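Local coordinates for protein regulator of polyketide synthase expression (Bifidobacterium adolescentis, PDB 3ONQ) that is of uncharacterised function but probably regulates transcription, binding DNA through a PucR-type C-terminal helix-turn-helix domain, at residues D53-I59 against L126-G132; E25-F29 against V86-T90; N184-L189 against A233-W239; L32-T37 against A136-R141. All coordinates share one frame; numbering follows the deposited sequence.

How the interactions relate
Interactions 1, 2 and 4 lie together in the part of the chain built round the mixed sheet. Interaction 3 lies in the helical C-terminal part, its centre 24 to 35 Å from theirs. Interaction 1 pairs strands 55-61 and 124-131 inside the sheet. Interaction 2 sets helix 21-33 on the outermost strand 86-91, and interaction 4 sets the end of the same helix on helix 132-149, which directly follows strand 124-131. Phe29 touches Leu140, and Arg130 packs on His138. Interaction 3 comes last along the chain. Asn184 and, weakly, Arg130 bond one sulfate, probably from the crystallisation liquor. Three contacts thus hold the sheet part together; the fourth belongs to the helical part.

Interaction 1: residues D53-I59 against L126-G132; sequences DFNCFAI and LSPVRSG. With SO4 (sulfate ion), chain P; SO4 (sulfate ion), chain O.
Leu126 and Ile59 form an antiparallel non-hydrogen-bonded pair. Leu126 CD1 lies 3.6 Å from CG1 of Ile59, the two side chains crossing at a slant, and the same methyl touches Phe57 CD1. Ser127 N donates to Ala58 O. Its side chain takes the place of a backbone partner: Ser127 OG, held between the backbone N and carbonyl carbon (chi1 87°), accepts from Ala58 N at 2.8 Å and donates to Pro128 O. Pro128 turns away. Val129 sets CG1 against CB of Asn55, and its CA-H points at Cys56 O. Arg130 and Cys56 form an antiparallel hydrogen-bonded pair: Arg130 N gives to Cys56 O at 2.7 Å, and Cys56 N gives to Arg130 O. The Arg130 side chain bends at chi2 and leaves the strand. Arg130 NH1 donates to O1 of one sulfate at 3.0 Å, near the guanidinium plane, and reaches a second sulfate weakly. NH2 makes a salt bridge with Glu142. Ser131 N also grips the first sulfate, 3.1 Å from its O4, while Ser131 CB lies by Asn55 ND2. Gly132 N donates to Phe54 O at 2.8 Å, and Gly132 CA sits over one face of the Phe54 ring in a CH-pi contact. The register shifts by one residue between Cys56 and Ile59. This is an antiparallel strand pair interrupted by a short loop, within the mixed sheet of an alpha-beta-alpha sandwich.

Interaction 2: residues E25-F29 against V86-T90; sequences ERLAF and VVIGT
Helix 25-29 crosses strand 86-90 at 77°, with the two axes 7.9 Å apart at their closest. Glu25 and Phe29, one turn apart, both direct their side chains at the strand. Glu25 is extended, with CG opposite its backbone N (chi1 -178°), and this carries the carboxylate to the strand backbone. There Glu25 OE2 accepts from Ile88 N at 2.9 Å. The bond is fairly straight, at 166°, but the N-H comes from well above the carboxylate plane. OE2 also forms a salt bridge with Arg75 of helix 67-80, which in turn donates to Val86 O. Helix 21-33 thus packs on strand 86-91, outermost at one end of the sheet in this chain, in an alpha-beta-alpha sandwich. An alanine at Glu25 would remove the carboxylate and is likely to leave Ile88 N and Arg75 without this shared acceptor. Phe29 lays its ring flat on Gly89. Gly89 CA stands 3.5 Å from the centre of the Phe29 ring, almost on the ring normal, in a CH-pi contact. Gly89, with no side chain, lets the ring come this close. At the ring edge lies Val87 CG1, 4.1 Å from Phe29 CB. The same Val87 methyl lies 3.9 Å from Glu25 CG.

Interaction 3: residues N184-L189 against A233-W239; sequences NVYQVL and AAETTGW. With SO4 (sulfate ion), chain O.
Leu189 and Ala233 mark the tight end of this contact, where Leu189 CD2 presses on Ala233 CB at 3.6 Å. Both residues also touch helix 198-207. A second tight point joins Val185 to Trp239. Val185 CG2 lies 3.6 Å from Trp239 NE1, the two side chains crossing near a right angle, and helix 244-261 packs against both residues. Between these points Thr237 offers its methyl. Thr237 CG2, anti to the carbonyl carbon, lies 3.8 Å from Val188 CG1 and approaches Leu189 CG. Val188 CG1 lies 3.4 Å from Thr236 O. The Thr237 hydroxyl points back into its own helix: Thr237 OG1 donates to Ala233 O at 2.7 Å and accepts from Trp239 N, forming an ST turn across Gly238. Thr237 OG1 and N reach Ala233 O from opposite faces of its plane. A valine in place of Thr237 would lack the hydroxyl and would probably leave Trp239 N without its acceptor and Ala233 O with one donor fewer. The solvent side is looser. A water bridges the segments, donating to Thr237 O at 2.7 Å and weakly to Asn184 O. Exposed Asn184 swings away, Asn184 ND2 donating to sulfate O3 at 3.1 Å. No direct hydrogen bond joins the segments. The helices cross at 127°, a mainly apolar packing of helix 175-190 on the end of helix 223-237 and the turn after it, in the PucR-type helix-turn-helix domain.

Interaction 4: residues L32-T37 against A136-R141; sequences LLTNMT and ASHALR
Ser137 and Arg141, one turn apart on helix 132-149, reach the backbone carbonyls at the end of helix 21-33. Ser137 OG lies anti to its backbone N (chi1 179°), which puts it at the Leu32 carbonyl. Ser137 OG donates to Leu32 O at 2.7 Å, in the carbonyl plane and on a lone pair. Arg141 bends at chi3 and brings its guanidinium edge-on to the next carbonyl. Arg141 NH1 donates to Leu33 O at 2.8 Å, and that oxygen lies close to the guanidinium plane. Asn35 CB sits over one face of the same group. NH2 bonds to a glycerol, probably from the crystallisation liquor. The leucines pack beside these bonds. Leu32 crosses Leu140 obliquely, with Leu32 CB 3.8 Å from Leu140 CD1. Leu33 starts away from the partner helix, but Leu33 CD1 returns to Leu140 CB at 4.0 Å. Thr37 CG2 rests on Ser137 CB at 3.6 Å. Asn35, with positive phi, is the C-prime residue of a Schellman motif that ends the helix, with Met36 N bonded to Cys31 O and Asn35 N to Leu32 O. Leu32 O therefore has two donors, one from the motif and one from the neighbouring helix. The guanidinium charge at Leu33 O would probably also offset the negative end of the helix dipole.

Interaction 1: residues D53-I59 against L126-G132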
loop_
_atom_site.group_PDB
_atom_site.type_symbol
_atom_site.label_atom_id
_atom_site.label_comp_id
_atom_site.label_asym_id
_atom_site.label_seq_id
_atom_site.Cartn_x
_atom_site.Cartn_y
_atom_site.Cartn_z
ATOM N N ASP B 53 -1.513 10.052 15.093
ATOM C CA ASP B 53 -0.628 10.321 13.969
ATOM C C ASP B 53 0.640 11.055 14.407
ATOM O O ASP B 53 0.847 12.219 14.072
ATOM C CB ASP B 53 -1.365 11.116 12.890
ATOM C CG ASP B 53 -0.580 11.195 11.600
ATOM O OD1 ASP B 53 0.351 10.375 11.425
ATOM O OD2 ASP B 53 -0.892 12.067 10.762
ATOM N N PHE B 54 1.478 10.351 15.156
ATOM C CA PHE B 54 2.609 10.949 15.844
ATOM C C PHE B 54 3.739 11.308 14.888
ATOM O O PHE B 54 3.798 10.822 13.756
ATOM C CB PHE B 54 3.122 9.988 16.920
ATOM C CG PHE B 54 3.439 8.604 16.399
ATOM C CD1 PHE B 54 4.650 8.349 15.778
ATOM C CD2 PHE B 54 2.530 7.560 16.542
ATOM C CE1 PHE B 54 4.956 7.086 15.294
ATOM C CE2 PHE B 54 2.831 6.278 16.061
ATOM C CZ PHE B 54 4.050 6.050 15.433
ATOM N N ASN B 55 4.626 12.181 15.344
ATOM C CA ASN B 55 5.879 12.423 14.639
ATOM C C ASN B 55 7.016 11.724 15.365
ATOM O O ASN B 55 7.001 11.610 16.587
ATOM C CB ASN B 55 6.163 13.918 14.522
ATOM C CG ASN B 55 5.155 14.626 13.650
ATOM O OD1 ASN B 55 4.608 15.669 14.026
ATOM N ND2 ASN B 55 4.886 14.052 12.482
ATOM N N CYS B 56 7.998 11.244 14.614
ATOM C CA CYS B 56 9.077 10.490 15.219
ATOM C C CYS B 56 10.327 10.636 14.368
ATOM O O CYS B 56 10.248 11.095 13.224
ATOM C CB CYS B 56 8.684 9.007 15.323
ATOM S SG CYS B 56 8.441 8.181 13.698
ATOM N N PHE B 57 11.468 10.235 14.929
ATOM C CA PHE B 57 12.723 10.177 14.194
ATOM C C PHE B 57 13.585 9.147 14.890
ATOM O O PHE B 57 13.284 8.736 16.014
ATOM C CB PHE B 57 13.432 11.542 14.171
ATOM C CG PHE B 57 13.744 12.088 15.541
ATOM C CD1 PHE B 57 14.917 11.737 16.193
ATOM C CD2 PHE B 57 12.869 12.958 16.171
ATOM C CE1 PHE B 57 15.206 12.238 17.457
ATOM C CE2 PHE B 57 13.153 13.466 17.431
ATOM C CZ PHE B 57 14.321 13.100 18.083
ATOM N N ALA B 58 14.659 8.734 14.230
ATOM C CA ALA B 58 15.496 7.682 14.773
ATOM C C ALA B 58 16.958 8.109 14.835
ATOM O O ALA B 58 17.424 8.909 14.017
ATOM C CB ALA B 58 15.341 6.403 13.937
ATOM N N ILE B 59 17.669 7.572 15.818
ATOM C CA ILE B 59 19.100 7.770 15.946
ATOM C C ILE B 59 19.691 6.393 16.130
ATOM O O ILE B 59 19.110 5.559 16.841
ATOM C CB ILE B 59 19.447 8.608 17.188
ATOM C CG1 ILE B 59 18.786 9.979 17.109
ATOM C CG2 ILE B 59 20.956 8.774 17.313
ATOM C CD1 ILE B 59 19.011 10.846 18.364
ATOM N N LEU B 126 21.384 10.106 12.078
ATOM C CA LEU B 126 20.176 10.789 12.547
ATOM C C LEU B 126 19.163 10.859 11.410
ATOM O O LEU B 126 19.468 11.404 10.362
ATOM C CB LEU B 126 20.519 12.218 13.011
ATOM C CG LEU B 126 19.327 13.116 13.399
ATOM C CD1 LEU B 126 18.559 12.526 14.581
ATOM C CD2 LEU B 126 19.732 14.563 13.713
ATOM N N SER B 127 17.963 10.311 11.600
ATOM C CA SER B 127 16.980 10.269 10.508
ATOM C C SER B 127 16.166 11.550 10.420
ATOM O O SER B 127 16.096 12.300 11.381
ATOM C CB SER B 127 16.009 9.100 10.695
ATOM O OG SER B 127 14.913 9.483 11.511
ATOM N N PRO B 128 15.526 11.794 9.262
ATOM C CA PRO B 128 14.542 12.875 9.176
ATOM C C PRO B 128 13.326 12.570 10.054
ATOM O O PRO B 128 13.154 11.436 10.525
ATOM C CB PRO B 128 14.124 12.861 7.694
ATOM C CG PRO B 128 15.193 12.087 6.985
ATOM C CD PRO B 128 15.698 11.092 7.976
ATOM N N VAL B 129 12.488 13.574 10.275
ATOM C CA VAL B 129 11.224 13.364 10.986
ATOM C C VAL B 129 10.274 12.603 10.065
ATOM O O VAL B 129 10.232 12.855 8.860
ATOM C CB VAL B 129 10.581 14.698 11.421
ATOM C CG1 VAL B 129 9.230 14.460 12.110
ATOM C CG2 VAL B 129 11.504 15.448 12.355
ATOM N N ARG B 130 9.536 11.647 10.626
ATOM C CA ARG B 130 8.564 10.877 9.855
ATOM C C ARG B 130 7.279 10.778 10.684
ATOM O O ARG B 130 7.298 11.040 11.890
ATOM C CB ARG B 130 9.113 9.485 9.521
ATOM C CG ARG B 130 10.480 9.487 8.856
ATOM C CD ARG B 130 10.378 9.207 7.368
ATOM N NE ARG B 130 11.673 9.197 6.693
ATOM C CZ ARG B 130 11.944 9.932 5.619
ATOM N NH1 ARG B 130 11.008 10.734 5.118
ATOM N NH2 ARG B 130 13.138 9.875 5.046
ATOM N N SER B 131 6.167 10.415 10.049
ATOM C CA SER B 131 4.888 10.398 10.757
ATOM C C SER B 131 4.226 9.029 10.798
ATOM O O SER B 131 4.248 8.269 9.817
ATOM C CB SER B 131 3.923 11.426 10.155
ATOM O OG SER B 131 3.680 11.132 8.794
ATOM N N GLY B 132 3.629 8.732 11.944
ATOM C CA GLY B 132 2.871 7.510 12.129
ATOM C C GLY B 132 3.723 6.254 12.100
ATOM O O GLY B 132 4.949 6.298 11.984
HETATM S S SO4 P . 6.716 10.789 6.123
HETATM O O1 SO4 P . 8.082 11.081 5.676
HETATM O O2 SO4 P . 6.138 11.984 6.736
HETATM O O3 SO4 P . 5.907 10.405 4.971
HETATM O O4 SO4 P . 6.724 9.706 7.101
HETATM S S SO4 O . 10.942 11.997 0.841
HETATM O O1 SO4 O . 12.045 12.844 1.294
HETATM O O2 SO4 O . 9.734 12.803 0.688
HETATM O O3 SO4 O . 11.264 11.395 -0.452
HETATM O O4 SO4 O . 10.707 10.949 1.829
#

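Interaction 2: residues E25-F29 against V86-T90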
loop_
_atom_site.group_PDB
_atom_site.type_symbol
_atom_site.label_atom_id
_atom_site.label_comp_id
_atom_site.label_asym_id
_atom_site.label_seq_id
_atom_site.Cartn_x
_atom_site.Cartn_y
_atom_site.Cartn_z
ATOM N N GLU B 25 7.981 -3.885 23.485
ATOM C CA GLU B 25 8.878 -2.964 22.792
ATOM C C GLU B 25 9.731 -3.699 21.749
ATOM O O GLU B 25 9.831 -3.268 20.598
ATOM C CB GLU B 25 9.788 -2.235 23.782
ATOM C CG GLU B 25 10.725 -1.229 23.110
ATOM C CD GLU B 25 11.800 -0.705 24.045
ATOM O OE1 GLU B 25 12.362 -1.512 24.812
ATOM O OE2 GLU B 25 12.086 0.510 24.013
ATOM N N ARG B 26 10.344 -4.807 22.157
ATOM C CA ARG B 26 11.222 -5.537 21.257
ATOM C C ARG B 26 10.431 -6.031 20.059
ATOM O O ARG B 26 10.930 -6.018 18.926
ATOM C CB ARG B 26 11.916 -6.704 21.960
ATOM C CG ARG B 26 12.788 -7.532 21.025
ATOM C CD ARG B 26 13.544 -8.631 21.767
ATOM N NE ARG B 26 12.862 -9.072 22.986
ATOM C CZ ARG B 26 11.908 -10.003 23.041
ATOM N NH1 ARG B 26 11.488 -10.612 21.935
ATOM N NH2 ARG B 26 11.364 -10.319 24.213
ATOM N N LEU B 27 9.196 -6.462 20.317
ATOM C CA LEU B 27 8.316 -6.943 19.255
ATOM C C LEU B 27 7.954 -5.820 18.288
ATOM O O LEU B 27 7.978 -6.009 17.073
ATOM C CB LEU B 27 7.046 -7.578 19.830
ATOM C CG LEU B 27 6.006 -8.049 18.813
ATOM C CD1 LEU B 27 6.561 -9.170 17.933
ATOM C CD2 LEU B 27 4.718 -8.510 19.522
ATOM N N ALA B 28 7.605 -4.653 18.820
ATOM C CA ALA B 28 7.284 -3.531 17.948
ATOM C C ALA B 28 8.530 -3.125 17.151
ATOM O O ALA B 28 8.454 -2.858 15.954
ATOM C CB ALA B 28 6.768 -2.364 18.750
ATOM N N PHE B 29 9.674 -3.091 17.829
ATOM C CA PHE B 29 10.945 -2.803 17.173
ATOM C C PHE B 29 11.164 -3.734 15.990
ATOM O O PHE B 29 11.373 -3.277 14.868
ATOM C CB PHE B 29 12.102 -2.919 18.171
ATOM C CG PHE B 29 13.463 -2.636 17.575
ATOM C CD1 PHE B 29 13.893 -1.334 17.367
ATOM C CD2 PHE B 29 14.320 -3.674 17.256
ATOM C CE1 PHE B 29 15.149 -1.071 16.845
ATOM C CE2 PHE B 29 15.577 -3.424 16.723
ATOM C CZ PHE B 29 15.996 -2.117 16.524
ATOM N N VAL B 86 10.269 6.412 23.721
ATOM C CA VAL B 86 11.366 6.072 22.839
ATOM C C VAL B 86 11.495 4.544 22.763
ATOM O O VAL B 86 11.668 3.868 23.780
ATOM C CB VAL B 86 12.685 6.778 23.251
ATOM C CG1 VAL B 86 13.074 6.405 24.653
ATOM C CG2 VAL B 86 13.811 6.450 22.264
ATOM N N VAL B 87 11.348 4.007 21.555
ATOM C CA VAL B 87 11.517 2.575 21.313
ATOM C C VAL B 87 12.965 2.296 20.977
ATOM O O VAL B 87 13.509 2.856 20.014
ATOM C CB VAL B 87 10.630 2.097 20.157
ATOM C CG1 VAL B 87 10.996 0.662 19.753
ATOM C CG2 VAL B 87 9.153 2.197 20.563
ATOM N N ILE B 88 13.589 1.434 21.773
ATOM C CA ILE B 88 15.011 1.144 21.624
ATOM C C ILE B 88 15.211 -0.325 21.326
ATOM O O ILE B 88 14.550 -1.176 21.917
ATOM C CB ILE B 88 15.781 1.515 22.901
ATOM C CG1 ILE B 88 15.573 3.000 23.217
ATOM C CG2 ILE B 88 17.271 1.169 22.769
ATOM C CD1 ILE B 88 16.402 3.507 24.376
ATOM N N GLY B 89 16.113 -0.626 20.398
ATOM C CA GLY B 89 16.401 -2.009 20.049
ATOM C C GLY B 89 17.798 -2.157 19.480
ATOM O O GLY B 89 18.444 -1.175 19.129
ATOM N N THR B 90 18.276 -3.386 19.383
ATOM C CA THR B 90 19.616 -3.608 18.871
ATOM C C THR B 90 19.567 -4.345 17.553
ATOM O O THR B 90 18.628 -5.098 17.273
ATOM C CB THR B 90 20.486 -4.399 19.850
ATOM O OG1 THR B 90 19.902 -5.686 20.054
ATOM C CG2 THR B 90 20.571 -3.673 21.179
#

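Interaction 3: residues N184-L189 against A233-W239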
loop_
_atom_site.group_PDB
_atom_site.type_symbol
_atom_site.label_atom_id
_atom_site.label_comp_id
_atom_site.label_asym_id
_atom_site.label_seq_id
_atom_site.Cartn_x
_atom_site.Cartn_y
_atom_site.Cartn_z
ATOM N N ASN B 184 13.664 11.896 -6.209
ATOM C CA ASN B 184 14.240 13.149 -5.741
ATOM C C ASN B 184 15.474 13.592 -6.508
ATOM O O ASN B 184 15.918 14.724 -6.357
ATOM C CB ASN B 184 14.598 13.079 -4.261
ATOM C CG ASN B 184 13.384 12.832 -3.377
ATOM O OD1 ASN B 184 12.250 13.037 -3.796
ATOM N ND2 ASN B 184 13.624 12.380 -2.154
ATOM N N VAL B 185 16.054 12.702 -7.301
ATOM C CA VAL B 185 17.235 13.088 -8.062
ATOM C C VAL B 185 16.959 12.975 -9.560
ATOM O O VAL B 185 16.891 13.992 -10.260
ATOM C CB VAL B 185 18.479 12.272 -7.635
ATOM C CG1 VAL B 185 19.724 12.790 -8.340
ATOM C CG2 VAL B 185 18.661 12.352 -6.127
ATOM N N TYR B 186 16.764 11.748 -10.044
ATOM C CA TYR B 186 16.543 11.508 -11.472
ATOM C C TYR B 186 15.351 12.272 -12.033
ATOM O O TYR B 186 15.482 12.992 -13.020
ATOM C CB TYR B 186 16.384 10.015 -11.737
ATOM C CG TYR B 186 15.871 9.654 -13.115
ATOM C CD1 TYR B 186 16.736 9.541 -14.205
ATOM C CD2 TYR B 186 14.519 9.395 -13.324
ATOM C CE1 TYR B 186 16.255 9.182 -15.476
ATOM C CE2 TYR B 186 14.038 9.043 -14.571
ATOM C CZ TYR B 186 14.902 8.937 -15.644
ATOM O OH TYR B 186 14.383 8.583 -16.874
ATOM N N GLN B 187 14.185 12.118 -11.413
ATOM C CA GLN B 187 12.987 12.781 -11.913
ATOM C C GLN B 187 13.052 14.306 -11.760
ATOM O O GLN B 187 12.508 15.033 -12.575
ATOM C CB GLN B 187 11.716 12.207 -11.268
ATOM C CG GLN B 187 11.269 10.905 -11.909
ATOM C CD GLN B 187 9.851 10.509 -11.505
ATOM O OE1 GLN B 187 9.397 10.817 -10.400
ATOM N NE2 GLN B 187 9.144 9.838 -12.408
ATOM N N VAL B 188 13.724 14.783 -10.721
ATOM C CA VAL B 188 13.871 16.221 -10.534
ATOM C C VAL B 188 14.767 16.791 -11.636
ATOM O O VAL B 188 14.478 17.844 -12.193
ATOM C CB VAL B 188 14.433 16.560 -9.143
ATOM C CG1 VAL B 188 14.844 18.020 -9.072
ATOM C CG2 VAL B 188 13.391 16.249 -8.070
ATOM N N LEU B 189 15.838 16.076 -11.962
ATOM C CA LEU B 189 16.736 16.477 -13.046
ATOM C C LEU B 189 15.975 16.603 -14.359
ATOM O O LEU B 189 16.186 17.547 -15.118
ATOM C CB LEU B 189 17.868 15.454 -13.230
ATOM C CG LEU B 189 19.233 15.678 -12.600
ATOM C CD1 LEU B 189 20.223 14.676 -13.170
ATOM C CD2 LEU B 189 19.709 17.090 -12.880
ATOM N N ALA B 233 21.429 22.254 -11.609
ATOM C CA ALA B 233 21.111 20.885 -11.195
ATOM C C ALA B 233 21.489 20.636 -9.729
ATOM O O ALA B 233 20.834 19.862 -9.043
ATOM C CB ALA B 233 21.790 19.875 -12.104
ATOM N N ALA B 234 22.560 21.279 -9.270
ATOM C CA ALA B 234 22.941 21.232 -7.862
ATOM C C ALA B 234 21.857 21.867 -7.002
ATOM O O ALA B 234 21.506 21.348 -5.937
ATOM C CB ALA B 234 24.288 21.939 -7.632
ATOM N N GLU B 235 21.309 22.985 -7.467
ATOM C CA GLU B 235 20.288 23.674 -6.684
ATOM C C GLU B 235 19.019 22.851 -6.575
ATOM O O GLU B 235 18.407 22.796 -5.513
ATOM C CB GLU B 235 19.992 25.066 -7.257
ATOM C CG GLU B 235 21.218 25.978 -7.208
ATOM C CD GLU B 235 21.039 27.279 -7.973
ATOM O OE1 GLU B 235 20.004 27.437 -8.668
ATOM O OE2 GLU B 235 21.946 28.139 -7.877
ATOM N N THR B 236 18.624 22.200 -7.666
ATOM C CA THR B 236 17.355 21.480 -7.666
ATOM C C THR B 236 17.423 20.098 -7.013
ATOM O O THR B 236 16.417 19.609 -6.512
ATOM C CB THR B 236 16.771 21.326 -9.076
ATOM O OG1 THR B 236 17.656 20.527 -9.862
ATOM C CG2 THR B 236 16.585 22.691 -9.743
ATOM N N THR B 237 18.590 19.461 -7.037
ATOM C CA THR B 237 18.700 18.100 -6.525
ATOM C C THR B 237 19.531 18.017 -5.243
ATOM O O THR B 237 19.441 17.042 -4.503
ATOM C CB THR B 237 19.319 17.134 -7.575
ATOM O OG1 THR B 237 20.689 17.482 -7.810
ATOM C CG2 THR B 237 18.564 17.195 -8.878
ATOM N N GLY B 238 20.350 19.029 -4.992
ATOM C CA GLY B 238 21.261 19.003 -3.860
ATOM C C GLY B 238 22.577 18.313 -4.197
ATOM O O GLY B 238 23.470 18.218 -3.362
ATOM N N TRP B 239 22.706 17.828 -5.427
ATOM C CA TRP B 239 23.912 17.105 -5.823
ATOM C C TRP B 239 24.678 17.868 -6.903
ATOM O O TRP B 239 24.118 18.212 -7.945
ATOM C CB TRP B 239 23.565 15.684 -6.284
ATOM C CG TRP B 239 22.823 14.900 -5.227
ATOM C CD1 TRP B 239 21.491 14.629 -5.187
ATOM C CD2 TRP B 239 23.389 14.313 -4.051
ATOM N NE1 TRP B 239 21.186 13.893 -4.060
ATOM C CE2 TRP B 239 22.340 13.679 -3.352
ATOM C CE3 TRP B 239 24.688 14.250 -3.530
ATOM C CZ2 TRP B 239 22.547 13.004 -2.143
ATOM C CZ3 TRP B 239 24.892 13.567 -2.331
ATOM C CH2 TRP B 239 23.828 12.959 -1.655
HETATM S S SO4 O . 10.942 11.997 0.841
HETATM O O1 SO4 O . 12.045 12.844 1.294
HETATM O O2 SO4 O . 9.734 12.803 0.688
HETATM O O3 SO4 O . 11.264 11.395 -0.452
HETATM O O4 SO4 O . 10.707 10.949 1.829
HETATM O O HOH W 1 17.652 15.258 -3.514
#

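Interaction 4: residues L32-T37 against A136-R141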
loop_
_atom_site.group_PDB
_atom_site.type_symbol
_atom_site.label_atom_id
_atom_site.label_comp_id
_atom_site.label_asym_id
_atom_site.label_seq_id
_atom_site.Cartn_x
_atom_site.Cartn_y
_atom_site.Cartn_z
ATOM N N LEU B 32 8.723 -3.149 13.075
ATOM C CA LEU B 32 9.020 -1.931 12.345
ATOM C C LEU B 32 10.260 -2.123 11.481
ATOM O O LEU B 32 10.282 -1.732 10.318
ATOM C CB LEU B 32 9.212 -0.760 13.311
ATOM C CG LEU B 32 7.980 -0.358 14.126
ATOM C CD1 LEU B 32 8.351 0.612 15.232
ATOM C CD2 LEU B 32 6.895 0.225 13.216
ATOM N N LEU B 33 11.296 -2.728 12.056
ATOM C CA LEU B 33 12.547 -2.919 11.331
ATOM C C LEU B 33 12.348 -3.848 10.130
ATOM O O LEU B 33 13.065 -3.742 9.132
ATOM C CB LEU B 33 13.632 -3.469 12.266
ATOM C CG LEU B 33 15.083 -3.204 11.882
ATOM C CD1 LEU B 33 15.266 -1.732 11.545
ATOM C CD2 LEU B 33 16.011 -3.619 13.018
ATOM N N THR B 34 11.371 -4.753 10.222
ATOM C CA THR B 34 11.102 -5.698 9.133
ATOM C C THR B 34 9.972 -5.243 8.202
ATOM O O THR B 34 9.410 -6.043 7.459
ATOM C CB THR B 34 10.851 -7.156 9.644
ATOM O OG1 THR B 34 9.679 -7.205 10.465
ATOM C CG2 THR B 34 12.051 -7.671 10.439
ATOM N N ASN B 35 9.668 -3.948 8.239
ATOM C CA ASN B 35 8.686 -3.333 7.338
ATOM C C ASN B 35 7.230 -3.758 7.548
ATOM O O ASN B 35 6.429 -3.729 6.614
ATOM C CB ASN B 35 9.069 -3.537 5.867
ATOM C CG ASN B 35 8.272 -2.642 4.926
ATOM O OD1 ASN B 35 7.966 -1.499 5.254
ATOM N ND2 ASN B 35 7.917 -3.170 3.763
HETATM N N MSE B 36 6.884 -4.147 8.770
HETATM C CA MSE B 36 5.502 -4.504 9.082
HETATM C C MSE B 36 4.791 -3.276 9.658
HETATM O O MSE B 36 5.171 -2.771 10.715
HETATM C CB MSE B 36 5.462 -5.691 10.051
HETATM C CG MSE B 36 6.084 -6.982 9.490
HETATM SE SE MSE B 36 6.545 -8.305 10.877
HETATM C CE MSE B 36 4.756 -8.693 11.551
ATOM N N THR B 37 3.882 -2.699 8.862
ATOM C CA THR B 37 3.224 -1.448 9.214
ATOM C C THR B 37 1.700 -1.534 9.350
ATOM O O THR B 37 1.009 -0.531 9.342
ATOM C CB THR B 37 3.607 -0.342 8.243
ATOM O OG1 THR B 37 3.188 -0.705 6.931
ATOM C CG2 THR B 37 5.099 -0.162 8.248
ATOM N N ALA B 136 7.650 5.583 11.332
ATOM C CA ALA B 136 8.492 4.901 12.301
ATOM C C ALA B 136 9.278 3.776 11.629
ATOM O O ALA B 136 10.492 3.656 11.814
ATOM C CB ALA B 136 7.637 4.354 13.449
ATOM N N SER B 137 8.592 2.956 10.839
ATOM C CA SER B 137 9.269 1.853 10.145
ATOM C C SER B 137 10.305 2.406 9.160
ATOM O O SER B 137 11.423 1.904 9.067
ATOM C CB SER B 137 8.260 0.985 9.398
ATOM O OG SER B 137 8.913 -0.075 8.710
ATOM N N HIS B 138 9.916 3.445 8.431
ATOM C CA HIS B 138 10.819 4.143 7.525
ATOM C C HIS B 138 12.064 4.685 8.249
ATOM O O HIS B 138 13.193 4.486 7.796
ATOM C CB HIS B 138 10.072 5.297 6.832
ATOM C CG HIS B 138 10.834 5.920 5.708
ATOM N ND1 HIS B 138 10.272 6.820 4.827
ATOM C CD2 HIS B 138 12.128 5.772 5.314
ATOM C CE1 HIS B 138 11.176 7.192 3.940
ATOM N NE2 HIS B 138 12.312 6.570 4.215
ATOM N N ALA B 139 11.856 5.381 9.363
ATOM C CA ALA B 139 12.957 5.962 10.131
ATOM C C ALA B 139 13.932 4.891 10.610
ATOM O O ALA B 139 15.149 5.032 10.490
ATOM C CB ALA B 139 12.418 6.773 11.332
ATOM N N LEU B 140 13.403 3.813 11.168
ATOM C CA LEU B 140 14.267 2.739 11.637
ATOM C C LEU B 140 15.028 2.044 10.496
ATOM O O LEU B 140 16.200 1.710 10.635
ATOM C CB LEU B 140 13.475 1.733 12.465
ATOM C CG LEU B 140 13.100 2.264 13.855
ATOM C CD1 LEU B 140 12.070 1.361 14.559
ATOM C CD2 LEU B 140 14.351 2.380 14.698
ATOM N N ARG B 141 14.365 1.821 9.372
ATOM C CA ARG B 141 15.020 1.140 8.272
ATOM C C ARG B 141 16.077 2.018 7.579
ATOM O O ARG B 141 17.179 1.557 7.304
ATOM C CB ARG B 141 13.996 0.575 7.289
ATOM C CG ARG B 141 13.290 -0.667 7.840
ATOM C CD ARG B 141 12.256 -1.233 6.878
ATOM N NE ARG B 141 12.815 -1.655 5.595
ATOM C CZ ARG B 141 13.295 -2.873 5.349
ATOM N NH1 ARG B 141 13.299 -3.792 6.305
ATOM N NH2 ARG B 141 13.771 -3.177 4.147
#